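Local coordinates for shikimate kinase (Bacteroides thetaiotaomicron, PDB 3VAA), which probably catalyses the magnesium-dependent transfer of a phosphoryl group from ATP to the 3-hydroxyl of shikimate, a step on the way to chorismate, at residues 122-127 with 175-180; 130-135 with 152-157; 83-88 with 109-114; 26-31 with 96-101. One frame throughout, in Å; residues are numbered along the deposited sequence.

Contacts 1 and 4 are strand pairings in one parallel sheet, joined because strands 120-125 and 27-31 are themselves neighbours: V122 N lies 2.9 Å from F29 O. Both rest on backbone hydrogen bonds, but contact 4 lies in the middle of the sheet, whereas contact 1 adds an outermost strand. Contacts 2 and 3 are helical and have no direct hydrogen bond between their segments. Contact 2 is apolar and buried, its centre about 17 Å from the chain's centre; contact 3 is partly buried and bridged by water. They lie on opposite sides of the chain's centre. R134 ties contact 2 to A177 of contact 1, and L88 of contact 3 packs on F29 of contact 4.

Contact 1 (122-127 with 175-180); sequences VFLNVH and FNADEL
Segments 122-127 and 175-180 form a mostly buried parallel strand pairing at one margin of the central sheet, where strand 173-176 is outermost. The ladder begins with F175 N to F123 O (2.9 Å, 177° at the hydrogen) and continues with N125 N to F175 O (2.8 Å). A177 N then donates to N125 O (3.0 Å). Past the strands D178 takes over: its OD1 accepts H127 N at 3.0 Å through the syn lone pair, so a carboxylate replaces a backbone acceptor. D178 itself is fixed by N176, whose OD1 receives D178 N in an Asx turn and whose ND2 meets OD2 from above the carboxylate plane. The A177 methyl packs 3.5 Å from V126 CG2 and also lies near L124, which is modelled in two conformers. V126 also touches A36, a predicted ATP-binding residue. Strand 120-125 between 27-31 and 173-176 forms the 1-4-5 side of the 2-3-1-4-5 parallel sheet of this P-loop kinase fold.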
loop_
_atom_site.group_PDB
_atom_site.type_symbol
_atom_site.label_atom_id
_atom_site.label_comp_id
_atom_site.label_asym_id
_atom_site.label_seq_id
_atom_site.Cartn_x
_atom_site.Cartn_y
_atom_site.Cartn_z
ATOM N N VAL A 122 -0.388 -3.743 8.340
ATOM C CA VAL A 122 0.957 -4.165 8.018
ATOM C C VAL A 122 1.686 -3.141 7.158
ATOM O O VAL A 122 1.127 -2.633 6.170
ATOM C CB VAL A 122 0.910 -5.498 7.202
ATOM C CG1 VAL A 122 2.297 -6.062 6.989
ATOM C CG2 VAL A 122 0.027 -6.530 7.876
ATOM N N PHE A 123 2.910 -2.804 7.554
ATOM C CA PHE A 123 3.772 -1.996 6.705
ATOM C C PHE A 123 4.708 -2.922 5.941
ATOM O O PHE A 123 5.473 -3.683 6.564
ATOM C CB PHE A 123 4.540 -0.989 7.522
ATOM C CG PHE A 123 5.700 -0.357 6.811
ATOM C CD1 PHE A 123 5.598 0.078 5.504
ATOM C CD2 PHE A 123 6.882 -0.115 7.500
ATOM C CE1 PHE A 123 6.671 0.673 4.868
ATOM C CE2 PHE A 123 7.957 0.488 6.876
ATOM C CZ PHE A 123 7.852 0.885 5.559
ATOM N N LEU A 124 4.617 -2.886 4.607
ATOM C CA LEU A 124 5.523 -3.649 3.743
ATOM C C LEU A 124 6.807 -2.851 3.627
ATOM O O LEU A 124 6.906 -1.900 2.846
ATOM C CB LEU A 124 4.943 -3.908 2.344
ATOM C CG LEU A 124 3.893 -5.012 2.243
ATOM C CD1 LEU A 124 2.651 -4.677 3.046
ATOM C CD2 LEU A 124 3.548 -5.271 0.754
ATOM N N ASN A 125 7.763 -3.216 4.468
ATOM C CA ASN A 125 9.049 -2.585 4.528
ATOM C C ASN A 125 9.950 -3.181 3.464
ATOM O O ASN A 125 10.231 -4.379 3.481
ATOM C CB ASN A 125 9.642 -2.824 5.932
ATOM C CG ASN A 125 11.045 -2.252 6.092
ATOM O OD1 ASN A 125 11.363 -1.192 5.553
ATOM N ND2 ASN A 125 11.871 -2.944 6.854
ATOM N N VAL A 126 10.377 -2.330 2.545
ATOM C CA VAL A 126 11.228 -2.740 1.421
ATOM C C VAL A 126 12.446 -1.824 1.333
ATOM O O VAL A 126 12.338 -0.608 1.332
ATOM C CB VAL A 126 10.433 -2.753 0.126
ATOM C CG1 VAL A 126 11.334 -3.145 -1.092
ATOM C CG2 VAL A 126 9.246 -3.739 0.249
ATOM N N HIS A 127 13.611 -2.446 1.274
ATOM C CA HIS A 127 14.865 -1.731 1.210
ATOM C C HIS A 127 14.901 -0.880 -0.051
ATOM O O HIS A 127 14.435 -1.304 -1.103
ATOM C CB HIS A 127 16.023 -2.728 1.196
ATOM C CG HIS A 127 17.359 -2.114 1.485
ATOM N ND1 HIS A 127 18.126 -1.511 0.511
ATOM C CD2 HIS A 127 18.071 -2.026 2.635
ATOM C CE1 HIS A 127 19.255 -1.078 1.049
ATOM N NE2 HIS A 127 19.246 -1.376 2.337
ATOM N N PHE A 175 6.618 -5.892 8.092
ATOM C CA PHE A 175 6.981 -7.075 7.340
ATOM C C PHE A 175 7.955 -6.745 6.219
ATOM O O PHE A 175 7.738 -5.831 5.439
ATOM C CB PHE A 175 5.710 -7.698 6.760
ATOM C CG PHE A 175 5.928 -8.966 5.964
ATOM C CD1 PHE A 175 6.115 -10.184 6.615
ATOM C CD2 PHE A 175 5.870 -8.955 4.584
ATOM C CE1 PHE A 175 6.283 -11.357 5.888
ATOM C CE2 PHE A 175 6.031 -10.126 3.853
ATOM C CZ PHE A 175 6.242 -11.333 4.518
ATOM N N ASN A 176 9.035 -7.509 6.140
ATOM C CA ASN A 176 10.008 -7.328 5.056
ATOM C C ASN A 176 9.453 -7.938 3.772
ATOM O O ASN A 176 9.224 -9.157 3.678
ATOM C CB ASN A 176 11.374 -7.910 5.449
ATOM C CG ASN A 176 12.402 -7.814 4.336
ATOM O OD1 ASN A 176 12.117 -8.140 3.182
ATOM N ND2 ASN A 176 13.627 -7.398 4.688
ATOM N N ALA A 177 9.225 -7.078 2.781
ATOM C CA ALA A 177 8.632 -7.477 1.528
ATOM C C ALA A 177 9.647 -7.409 0.372
ATOM O O ALA A 177 9.261 -7.227 -0.779
ATOM C CB ALA A 177 7.400 -6.587 1.247
ATOM N N ASP A 178 10.938 -7.567 0.703
ATOM C CA ASP A 178 12.022 -7.523 -0.295
ATOM C C ASP A 178 11.920 -8.612 -1.338
ATOM O O ASP A 178 12.360 -8.414 -2.474
ATOM C CB ASP A 178 13.405 -7.700 0.350
ATOM C CG ASP A 178 13.857 -6.496 1.167
ATOM O OD1 ASP A 178 13.325 -5.392 0.953
ATOM O OD2 ASP A 178 14.783 -6.666 2.007
ATOM N N GLU A 179 11.358 -9.764 -0.966
ATOM C CA GLU A 179 11.382 -10.928 -1.852
ATOM C C GLU A 179 10.014 -11.320 -2.345
ATOM O O GLU A 179 9.300 -12.061 -1.688
ATOM C CB GLU A 179 12.090 -12.102 -1.145
ATOM C CG GLU A 179 13.572 -11.802 -0.845
ATOM C CD GLU A 179 14.390 -13.025 -0.428
ATOM O OE1 GLU A 179 13.906 -13.810 0.416
ATOM O OE2 GLU A 179 15.538 -13.169 -0.930
ATOM N N LEU A 180 9.644 -10.782 -3.514
ATOM C CA LEU A 180 8.348 -11.062 -4.136
ATOM C C LEU A 180 8.549 -11.216 -5.623
ATOM O O LEU A 180 7.628 -10.988 -6.430
ATOM C CB LEU A 180 7.365 -9.906 -3.864
ATOM C CG LEU A 180 6.964 -9.624 -2.416
ATOM C CD1 LEU A 180 6.179 -8.325 -2.355
ATOM C CD2 LEU A 180 6.163 -10.773 -1.812
#

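Contact 2 (130-135 with 152-157); sequences VLFRRL and ELMDFI
F132 and M154 cross at about a right angle, the methionine methyl CE lying 3.6 Å from F132 CB and equally near CG. M154 is bent at both chi2 and chi3, which turns its end back toward the other helix. The sulfur is 5.1 Å from the F132 ring centroid, 45° off the ring normal, an oblique Met-aromatic contact. L153 approaches the same ring at a slant, CD2 being 3.7 Å from F132 CE1. With CG of F132 anti to the backbone N (chi1 178°), the ring is carried to both residues.

Helices 128-137 and 150-168 meet here with their local axes 9.9 Å apart and 120° between their N-to-C directions. This is a steeply crossed helix pair whose touching side chains are all apolar, probably beside the nucleotide site, since L135 lies near G35 and R142, both predicted to bind ATP.

I157 fills the other part of the interface. Its CD1 tip sits 3.7 Å from F132 CA, at the ring's edge, and 3.9 Å from L135 CD1. The CG2 branch meets L131 CD1 instead, at 4.0 Å, so the two branches of one isoleucine serve different leucines. R134, on the same helix as these leucines, sends its guanidinium to E181, with further bonds to G35 O and A177 O.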
loop_
_atom_site.group_PDB
_atom_site.type_symbol
_atom_site.label_atom_id
_atom_site.label_comp_id
_atom_site.label_asym_id
_atom_site.label_seq_id
_atom_site.Cartn_x
_atom_site.Cartn_y
_atom_site.Cartn_z
ATOM N N VAL A 130 15.914 -2.352 -3.355
ATOM C CA VAL A 130 14.892 -3.172 -3.989
ATOM C C VAL A 130 13.836 -2.286 -4.606
ATOM O O VAL A 130 13.385 -2.563 -5.713
ATOM C CB VAL A 130 14.270 -4.189 -3.010
ATOM C CG1 VAL A 130 13.103 -4.911 -3.690
ATOM C CG2 VAL A 130 15.343 -5.180 -2.505
ATOM N N LEU A 131 13.425 -1.215 -3.901
ATOM C CA LEU A 131 12.460 -0.268 -4.485
ATOM C C LEU A 131 13.029 0.344 -5.776
ATOM O O LEU A 131 12.309 0.497 -6.780
ATOM C CB LEU A 131 12.104 0.839 -3.484
ATOM C CG LEU A 131 11.255 0.393 -2.304
ATOM C CD1 LEU A 131 11.037 1.562 -1.366
ATOM C CD2 LEU A 131 9.894 -0.191 -2.785
ATOM N N PHE A 132 14.324 0.684 -5.733
ATOM C CA PHE A 132 15.044 1.253 -6.878
ATOM C C PHE A 132 14.942 0.320 -8.075
ATOM O O PHE A 132 14.512 0.732 -9.177
ATOM C CB PHE A 132 16.505 1.532 -6.479
ATOM C CG PHE A 132 17.369 2.073 -7.595
ATOM C CD1 PHE A 132 17.358 3.434 -7.906
ATOM C CD2 PHE A 132 18.211 1.235 -8.304
ATOM C CE1 PHE A 132 18.158 3.947 -8.920
ATOM C CE2 PHE A 132 19.029 1.745 -9.325
ATOM C CZ PHE A 132 18.992 3.109 -9.632
ATOM N N ARG A 133 15.322 -0.937 -7.886
ATOM C CA ARG A 133 15.229 -1.905 -8.988
ATOM C C ARG A 133 13.804 -2.041 -9.523
ATOM O O ARG A 133 13.565 -1.927 -10.732
ATOM C CB ARG A 133 15.714 -3.269 -8.524
ATOM C CG ARG A 133 15.823 -4.297 -9.639
ATOM C CD ARG A 133 16.264 -5.598 -9.034
ATOM N NE ARG A 133 15.196 -6.145 -8.200
ATOM C CZ ARG A 133 15.372 -6.784 -7.048
ATOM N NH1 ARG A 133 16.580 -6.929 -6.528
ATOM N NH2 ARG A 133 14.324 -7.250 -6.393
ATOM N N ARG A 134 12.850 -2.275 -8.624
ATOM C CA ARG A 134 11.468 -2.470 -9.036
ATOM C C ARG A 134 10.880 -1.275 -9.768
ATOM O O ARG A 134 10.202 -1.437 -10.771
ATOM C CB ARG A 134 10.572 -2.793 -7.842
ATOM C CG ARG A 134 10.865 -4.132 -7.195
ATOM C CD ARG A 134 10.003 -4.289 -5.932
ATOM N NE ARG A 134 10.166 -5.597 -5.317
ATOM C CZ ARG A 134 9.626 -5.957 -4.156
ATOM N NH1 ARG A 134 8.875 -5.115 -3.452
ATOM N NH2 ARG A 134 9.856 -7.170 -3.683
ATOM N N LEU A 135 11.149 -0.072 -9.267
ATOM C CA LEU A 135 10.585 1.131 -9.858
ATOM C C LEU A 135 11.248 1.469 -11.187
ATOM O O LEU A 135 10.594 2.001 -12.074
ATOM C CB LEU A 135 10.617 2.292 -8.852
ATOM C CG LEU A 135 9.692 2.061 -7.647
ATOM C CD1 LEU A 135 9.909 3.094 -6.550
ATOM C CD2 LEU A 135 8.211 2.033 -8.040
ATOM N N GLU A 152 19.858 10.291 -8.856
ATOM C CA GLU A 152 18.687 11.149 -8.734
ATOM C C GLU A 152 17.453 10.335 -8.336
ATOM O O GLU A 152 16.686 10.742 -7.450
ATOM C CB GLU A 152 18.410 11.892 -10.034
ATOM C CG GLU A 152 17.266 12.872 -9.921
ATOM C CD GLU A 152 16.937 13.578 -11.222
ATOM O OE1 GLU A 152 17.566 13.277 -12.263
ATOM O OE2 GLU A 152 16.027 14.436 -11.197
ATOM N N LEU A 153 17.260 9.199 -8.994
ATOM C CA LEU A 153 16.123 8.327 -8.710
ATOM C C LEU A 153 16.223 7.753 -7.294
ATOM O O LEU A 153 15.246 7.766 -6.541
ATOM C CB LEU A 153 16.049 7.182 -9.731
ATOM C CG LEU A 153 14.979 6.109 -9.468
ATOM C CD1 LEU A 153 13.602 6.736 -9.371
ATOM C CD2 LEU A 153 15.017 5.023 -10.529
ATOM N N MET A 154 17.409 7.255 -6.933
ATOM C CA MET A 154 17.609 6.690 -5.601
ATOM C C MET A 154 17.362 7.756 -4.524
ATOM O O MET A 154 16.691 7.480 -3.527
ATOM C CB MET A 154 19.021 6.118 -5.434
ATOM C CG MET A 154 19.271 5.509 -4.056
ATOM S SD MET A 154 18.314 4.007 -3.714
ATOM C CE MET A 154 19.246 2.776 -4.596
ATOM N N ASP A 155 17.918 8.957 -4.707
ATOM C CA ASP A 155 17.700 10.039 -3.721
ATOM C C ASP A 155 16.208 10.351 -3.592
ATOM O O ASP A 155 15.722 10.627 -2.495
ATOM C CB ASP A 155 18.450 11.336 -4.087
ATOM C CG ASP A 155 19.973 11.208 -3.985
ATOM O OD1 ASP A 155 20.469 10.310 -3.268
ATOM O OD2 ASP A 155 20.677 12.029 -4.623
ATOM N N PHE A 156 15.476 10.309 -4.706
ATOM C CA PHE A 156 14.035 10.598 -4.687
ATOM C C PHE A 156 13.250 9.597 -3.816
ATOM O O PHE A 156 12.397 9.985 -2.978
ATOM C CB PHE A 156 13.475 10.636 -6.110
ATOM C CG PHE A 156 12.013 11.006 -6.175
ATOM C CD1 PHE A 156 11.028 10.022 -6.156
ATOM C CD2 PHE A 156 11.628 12.329 -6.220
ATOM C CE1 PHE A 156 9.694 10.355 -6.200
ATOM C CE2 PHE A 156 10.284 12.668 -6.265
ATOM C CZ PHE A 156 9.321 11.672 -6.261
ATOM N N ILE A 157 13.551 8.314 -4.006
ATOM C CA ILE A 157 12.928 7.242 -3.222
ATOM C C ILE A 157 13.282 7.378 -1.737
ATOM O O ILE A 157 12.399 7.379 -0.856
ATOM C CB ILE A 157 13.406 5.862 -3.729
ATOM C CG1 ILE A 157 12.858 5.629 -5.141
ATOM C CG2 ILE A 157 12.965 4.746 -2.796
ATOM C CD1 ILE A 157 13.490 4.422 -5.865
#

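Contact 3 (83-88 with 109-114); sequences LERNML and YDNMEF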
loop_
_atom_site.group_PDB
_atom_site.type_symbol
_atom_site.label_atom_id
_atom_site.label_comp_id
_atom_site.label_asym_id
_atom_site.label_seq_id
_atom_site.Cartn_x
_atom_site.Cartn_y
_atom_site.Cartn_z
ATOM N N LEU A 83 -11.409 12.756 0.422
ATOM C CA LEU A 83 -12.210 11.683 -0.147
ATOM C C LEU A 83 -11.578 10.315 0.103
ATOM O O LEU A 83 -12.286 9.332 0.365
ATOM C CB LEU A 83 -12.485 11.924 -1.631
ATOM C CG LEU A 83 -11.550 11.725 -2.758
ATOM C CD1 LEU A 83 -11.405 10.246 -3.127
ATOM C CD2 LEU A 83 -12.192 12.506 -3.913
ATOM N N GLU A 84 -10.244 10.248 0.061
ATOM C CA GLU A 84 -9.545 9.007 0.353
ATOM C C GLU A 84 -9.823 8.546 1.795
ATOM O O GLU A 84 -10.093 7.375 2.052
ATOM C CB GLU A 84 -8.046 9.190 0.134
ATOM C CG GLU A 84 -7.187 7.984 0.471
ATOM C CD GLU A 84 -5.729 8.245 0.223
ATOM O OE1 GLU A 84 -5.194 9.249 0.782
ATOM O OE2 GLU A 84 -5.115 7.449 -0.549
ATOM N N ARG A 85 -9.748 9.485 2.740
ATOM C CA ARG A 85 -10.083 9.203 4.120
ATOM C C ARG A 85 -11.512 8.664 4.243
ATOM O O ARG A 85 -11.770 7.684 4.918
ATOM C CB ARG A 85 -9.922 10.498 4.935
ATOM C CG ARG A 85 -10.281 10.419 6.406
ATOM C CD ARG A 85 -11.771 10.641 6.657
ATOM N NE ARG A 85 -12.076 10.697 8.092
ATOM C CZ ARG A 85 -13.273 10.447 8.624
ATOM N NH1 ARG A 85 -14.310 10.114 7.857
ATOM N NH2 ARG A 85 -13.431 10.499 9.929
ATOM N N ASN A 86 -12.452 9.320 3.587
ATOM C CA ASN A 86 -13.827 8.880 3.639
ATOM C C ASN A 86 -14.018 7.473 3.051
ATOM O O ASN A 86 -14.758 6.665 3.596
ATOM C CB ASN A 86 -14.741 9.898 2.954
ATOM C CG ASN A 86 -14.822 11.196 3.703
ATOM O OD1 ASN A 86 -14.676 11.223 4.938
ATOM N ND2 ASN A 86 -15.150 12.286 2.983
ATOM N N MET A 87 -13.313 7.162 1.962
ATOM C CA MET A 87 -13.430 5.853 1.370
ATOM C C MET A 87 -12.730 4.786 2.242
ATOM O O MET A 87 -13.206 3.641 2.328
ATOM C CB MET A 87 -12.905 5.857 -0.067
ATOM C CG MET A 87 -13.763 6.668 -1.054
ATOM S SD MET A 87 -15.523 6.280 -1.021
ATOM C CE MET A 87 -16.175 7.481 0.185
ATOM N N LEU A 88 -11.638 5.152 2.886
ATOM C CA LEU A 88 -10.973 4.272 3.860
ATOM C C LEU A 88 -11.991 3.886 4.943
ATOM O O LEU A 88 -12.088 2.716 5.326
ATOM C CB LEU A 88 -9.775 4.959 4.497
ATOM C CG LEU A 88 -9.044 4.195 5.610
ATOM C CD1 LEU A 88 -8.537 2.841 5.086
ATOM C CD2 LEU A 88 -7.879 5.040 6.176
ATOM N N TYR A 109 -4.948 12.739 8.139
ATOM C CA TYR A 109 -5.995 12.564 9.155
ATOM C C TYR A 109 -5.481 11.653 10.266
ATOM O O TYR A 109 -4.308 11.772 10.650
ATOM C CB TYR A 109 -7.290 12.049 8.493
ATOM C CG TYR A 109 -7.872 13.056 7.519
ATOM C CD1 TYR A 109 -8.719 14.069 7.964
ATOM C CD2 TYR A 109 -7.568 13.017 6.171
ATOM C CE1 TYR A 109 -9.233 15.012 7.087
ATOM C CE2 TYR A 109 -8.064 13.967 5.285
ATOM C CZ TYR A 109 -8.902 14.949 5.744
ATOM O OH TYR A 109 -9.413 15.881 4.885
ATOM N N ASP A 110 -6.338 10.775 10.802
ATOM C CA ASP A 110 -5.902 9.752 11.761
ATOM C C ASP A 110 -5.916 8.395 11.038
ATOM O O ASP A 110 -6.149 7.352 11.652
ATOM C CB ASP A 110 -6.861 9.690 12.963
ATOM C CG ASP A 110 -8.306 9.382 12.558
ATOM O OD1 ASP A 110 -8.655 9.547 11.358
ATOM O OD2 ASP A 110 -9.101 8.994 13.458
ATOM N N ASN A 111 -5.639 8.405 9.737
ATOM C CA ASN A 111 -5.766 7.182 8.921
ATOM C C ASN A 111 -5.008 5.973 9.465
ATOM O O ASN A 111 -5.544 4.868 9.466
ATOM C CB ASN A 111 -5.328 7.454 7.481
ATOM C CG ASN A 111 -6.321 8.324 6.688
ATOM O OD1 ASN A 111 -7.418 8.664 7.149
ATOM N ND2 ASN A 111 -5.918 8.684 5.460
ATOM N N MET A 112 -3.769 6.175 9.909
ATOM C CA MET A 112 -2.973 5.049 10.409
ATOM C C MET A 112 -3.541 4.558 11.731
ATOM O O MET A 112 -3.708 3.360 11.929
ATOM C CB MET A 112 -1.495 5.404 10.555
ATOM C CG MET A 112 -0.598 4.194 10.977
ATOM S SD MET A 112 -0.688 2.769 9.858
ATOM C CE MET A 112 -0.636 3.740 8.492
ATOM N N GLU A 113 -3.873 5.489 12.620
ATOM C CA GLU A 113 -4.426 5.142 13.916
ATOM C C GLU A 113 -5.764 4.415 13.712
ATOM O O GLU A 113 -6.074 3.437 14.407
ATOM C CB GLU A 113 -4.573 6.413 14.745
ATOM C CG GLU A 113 -5.232 6.271 16.083
ATOM C CD GLU A 113 -5.476 7.634 16.722
ATOM O OE1 GLU A 113 -4.543 8.180 17.344
ATOM O OE2 GLU A 113 -6.605 8.157 16.596
ATOM N N PHE A 114 -6.539 4.878 12.731
ATOM C CA PHE A 114 -7.832 4.287 12.422
ATOM C C PHE A 114 -7.701 2.868 11.891
ATOM O O PHE A 114 -8.392 1.942 12.353
ATOM C CB PHE A 114 -8.609 5.201 11.482
ATOM C CG PHE A 114 -9.900 4.616 11.005
ATOM C CD1 PHE A 114 -11.012 4.595 11.833
ATOM C CD2 PHE A 114 -10.007 4.114 9.726
ATOM C CE1 PHE A 114 -12.216 4.041 11.387
ATOM C CE2 PHE A 114 -11.194 3.567 9.256
ATOM C CZ PHE A 114 -12.307 3.542 10.092
HETATM O O HOH W 1 -6.273 10.432 3.216
HETATM O O HOH W 2 -10.579 11.233 10.449
#
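Y109 opens the second segment by laying one ring face against the aliphatic part of R85. CG of R85 lies 4.1 Å from the ring centroid and 26° off the normal, a CH-pi contact, while the guanidinium plane stands 69° from that of the ring. The chain of R85 bends at chi2 (-86°) beyond the CG that meets the ring. D110 follows, reaching R85 through a water that accepts the N-H of R85 NE at 2.8 Å and donates to D110 OD1 at 2.7 Å; R85 NH1 also bonds to N86 OD1.

N111 comes next, at the start of helix 111-118. Its OD1 is 3.4 Å from R85 CG, and L88 CD2 packs 3.7 Å from its amide carbon. The ND2 group donates to A105 O and to a second water, which in turn donates to E84 OE1. F114 closes the segment: its CD2 lies 4.2 Å from L88 CG, and L88 O stands at the edge of its ring, which also stacks on H89. E84 makes a salt bridge to R81, and Y109 lies close to that arginine, so this water-bridged seam between helices 68-91 and 111-118 adjoins the predicted shikimate site.

Contact 4 (26-31 with 96-101); sequences VRIFLT and NVVIST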
loop_
_atom_site.group_PDB
_atom_site.type_symbol
_atom_site.label_atom_id
_atom_site.label_comp_id
_atom_site.label_asym_id
_atom_site.label_seq_id
_atom_site.Cartn_x
_atom_site.Cartn_y
_atom_site.Cartn_z
ATOM N N VAL A 26 -11.646 -11.673 9.432
ATOM C CA VAL A 26 -10.364 -11.142 8.978
ATOM C C VAL A 26 -10.490 -9.768 8.310
ATOM O O VAL A 26 -11.315 -9.585 7.427
ATOM C CB VAL A 26 -9.726 -12.080 7.938
ATOM C CG1 VAL A 26 -8.445 -11.462 7.376
ATOM C CG2 VAL A 26 -9.451 -13.444 8.547
ATOM N N ARG A 27 -9.677 -8.810 8.746
ATOM C CA ARG A 27 -9.616 -7.476 8.121
ATOM C C ARG A 27 -8.166 -6.995 8.201
ATOM O O ARG A 27 -7.661 -6.636 9.281
ATOM C CB ARG A 27 -10.568 -6.466 8.760
ATOM C CG ARG A 27 -10.567 -5.070 8.080
ATOM C CD ARG A 27 -11.404 -4.110 8.879
ATOM N NE ARG A 27 -12.794 -4.506 8.878
ATOM C CZ ARG A 27 -13.618 -4.468 9.922
ATOM N NH1 ARG A 27 -13.217 -4.094 11.134
ATOM N NH2 ARG A 27 -14.873 -4.838 9.749
ATOM N N ILE A 28 -7.494 -7.018 7.052
ATOM C CA ILE A 28 -6.089 -6.639 6.955
ATOM C C ILE A 28 -5.895 -5.387 6.113
ATOM O O ILE A 28 -6.526 -5.235 5.062
ATOM C CB ILE A 28 -5.261 -7.788 6.243
ATOM C CG1 ILE A 28 -5.538 -9.156 6.864
ATOM C CG2 ILE A 28 -3.758 -7.459 6.243
ATOM C CD1 ILE A 28 -5.196 -9.260 8.287
ATOM N N PHE A 29 -5.046 -4.470 6.581
ATOM C CA PHE A 29 -4.707 -3.267 5.806
ATOM C C PHE A 29 -3.221 -3.362 5.443
ATOM O O PHE A 29 -2.401 -3.595 6.308
ATOM C CB PHE A 29 -4.896 -1.988 6.607
ATOM C CG PHE A 29 -6.306 -1.686 6.970
ATOM C CD1 PHE A 29 -7.148 -1.097 6.058
ATOM C CD2 PHE A 29 -6.777 -1.941 8.262
ATOM C CE1 PHE A 29 -8.437 -0.791 6.399
ATOM C CE2 PHE A 29 -8.078 -1.638 8.614
ATOM C CZ PHE A 29 -8.911 -1.084 7.686
ATOM N N LEU A 30 -2.896 -3.163 4.169
ATOM C CA LEU A 30 -1.505 -3.156 3.733
ATOM C C LEU A 30 -1.128 -1.725 3.390
ATOM O O LEU A 30 -1.874 -1.002 2.697
ATOM C CB LEU A 30 -1.284 -4.080 2.528
ATOM C CG LEU A 30 -1.747 -5.529 2.714
ATOM C CD1 LEU A 30 -1.569 -6.334 1.417
ATOM C CD2 LEU A 30 -1.057 -6.226 3.870
ATOM N N THR A 31 0.036 -1.317 3.892
ATOM C CA THR A 31 0.549 0.014 3.710
ATOM C C THR A 31 2.003 -0.059 3.238
ATOM O O THR A 31 2.699 -1.066 3.448
ATOM C CB THR A 31 0.496 0.833 5.020
ATOM O OG1 THR A 31 1.390 0.270 5.982
ATOM C CG2 THR A 31 -0.956 0.887 5.611
ATOM N N ASN A 96 -13.821 -9.807 6.417
ATOM C CA ASN A 96 -13.147 -10.864 5.642
ATOM C C ASN A 96 -12.632 -10.308 4.337
ATOM O O ASN A 96 -13.143 -10.613 3.260
ATOM C CB ASN A 96 -14.073 -12.051 5.436
ATOM C CG ASN A 96 -14.416 -12.713 6.726
ATOM O OD1 ASN A 96 -13.544 -12.927 7.559
ATOM N ND2 ASN A 96 -15.693 -13.034 6.916
ATOM N N VAL A 97 -11.591 -9.490 4.458
ATOM C CA VAL A 97 -11.040 -8.793 3.325
ATOM C C VAL A 97 -9.594 -8.384 3.581
ATOM O O VAL A 97 -9.168 -8.245 4.728
ATOM C CB VAL A 97 -11.905 -7.515 3.039
ATOM C CG1 VAL A 97 -11.858 -6.528 4.221
ATOM C CG2 VAL A 97 -11.469 -6.834 1.797
ATOM N N VAL A 98 -8.839 -8.249 2.499
ATOM C CA VAL A 98 -7.488 -7.709 2.539
ATOM C C VAL A 98 -7.585 -6.422 1.750
ATOM O O VAL A 98 -8.066 -6.427 0.609
ATOM C CB VAL A 98 -6.439 -8.633 1.884
ATOM C CG1 VAL A 98 -5.078 -7.915 1.852
ATOM C CG2 VAL A 98 -6.364 -9.938 2.647
ATOM N N ILE A 99 -7.137 -5.330 2.361
ATOM C CA ILE A 99 -7.243 -4.001 1.798
ATOM C C ILE A 99 -5.888 -3.340 1.596
ATOM O O ILE A 99 -5.123 -3.187 2.523
ATOM C CB ILE A 99 -8.075 -3.075 2.719
ATOM C CG1 ILE A 99 -9.478 -3.651 2.912
ATOM C CG2 ILE A 99 -8.101 -1.650 2.128
ATOM C CD1 ILE A 99 -10.301 -3.031 4.020
ATOM N N SER A 100 -5.599 -2.963 0.363
ATOM C CA SER A 100 -4.379 -2.243 0.047
ATOM C C SER A 100 -4.689 -0.738 -0.006
ATOM O O SER A 100 -5.746 -0.323 -0.500
ATOM C CB SER A 100 -3.813 -2.695 -1.279
ATOM O OG SER A 100 -2.692 -1.907 -1.588
ATOM N N THR A 101 -3.781 0.067 0.529
ATOM C CA THR A 101 -3.959 1.510 0.575
ATOM C C THR A 101 -2.898 2.205 -0.291
ATOM O O THR A 101 -1.840 1.651 -0.548
ATOM C CB THR A 101 -3.898 2.040 2.039
ATOM O OG1 THR A 101 -2.617 1.740 2.600
ATOM C CG2 THR A 101 -4.962 1.383 2.878
#
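L30 O is gripped twice by T101, whose OG1 donates at 2.8 Å and whose backbone N donates at 3.1 Å. The hydroxyl can join the backbone there because T101 OG1 stands between its own N and carbonyl carbon (chi1 61°). At the other end N96 OD1 receives V26 N at 2.9 Å and 170°, from a donor tilted out of the amide plane. Between these ends runs a regular parallel ladder: I28 N to V97 O, I99 N to I28 O (2.8 Å) and L30 N to I99 O, the segment axes 19° apart.

Further out, F29 and I99 lie side by side on one face, F29 CE1 3.8 Å from I99 CD1. On the other face L30 and V98 cross at a slant, L30 CD1 to V98 CG1 3.9 Å, and I28 and V98 pack on helix 38-49. S100 touches K38, and T101 O accepts from its NZ. The pairing of strand 27-31 with 97-100 thus adjoins the P-loop (Walker A motif), which follows strand 27-31 in this nucleoside-monophosphate-kinase-like fold and where ATP is predicted to bind.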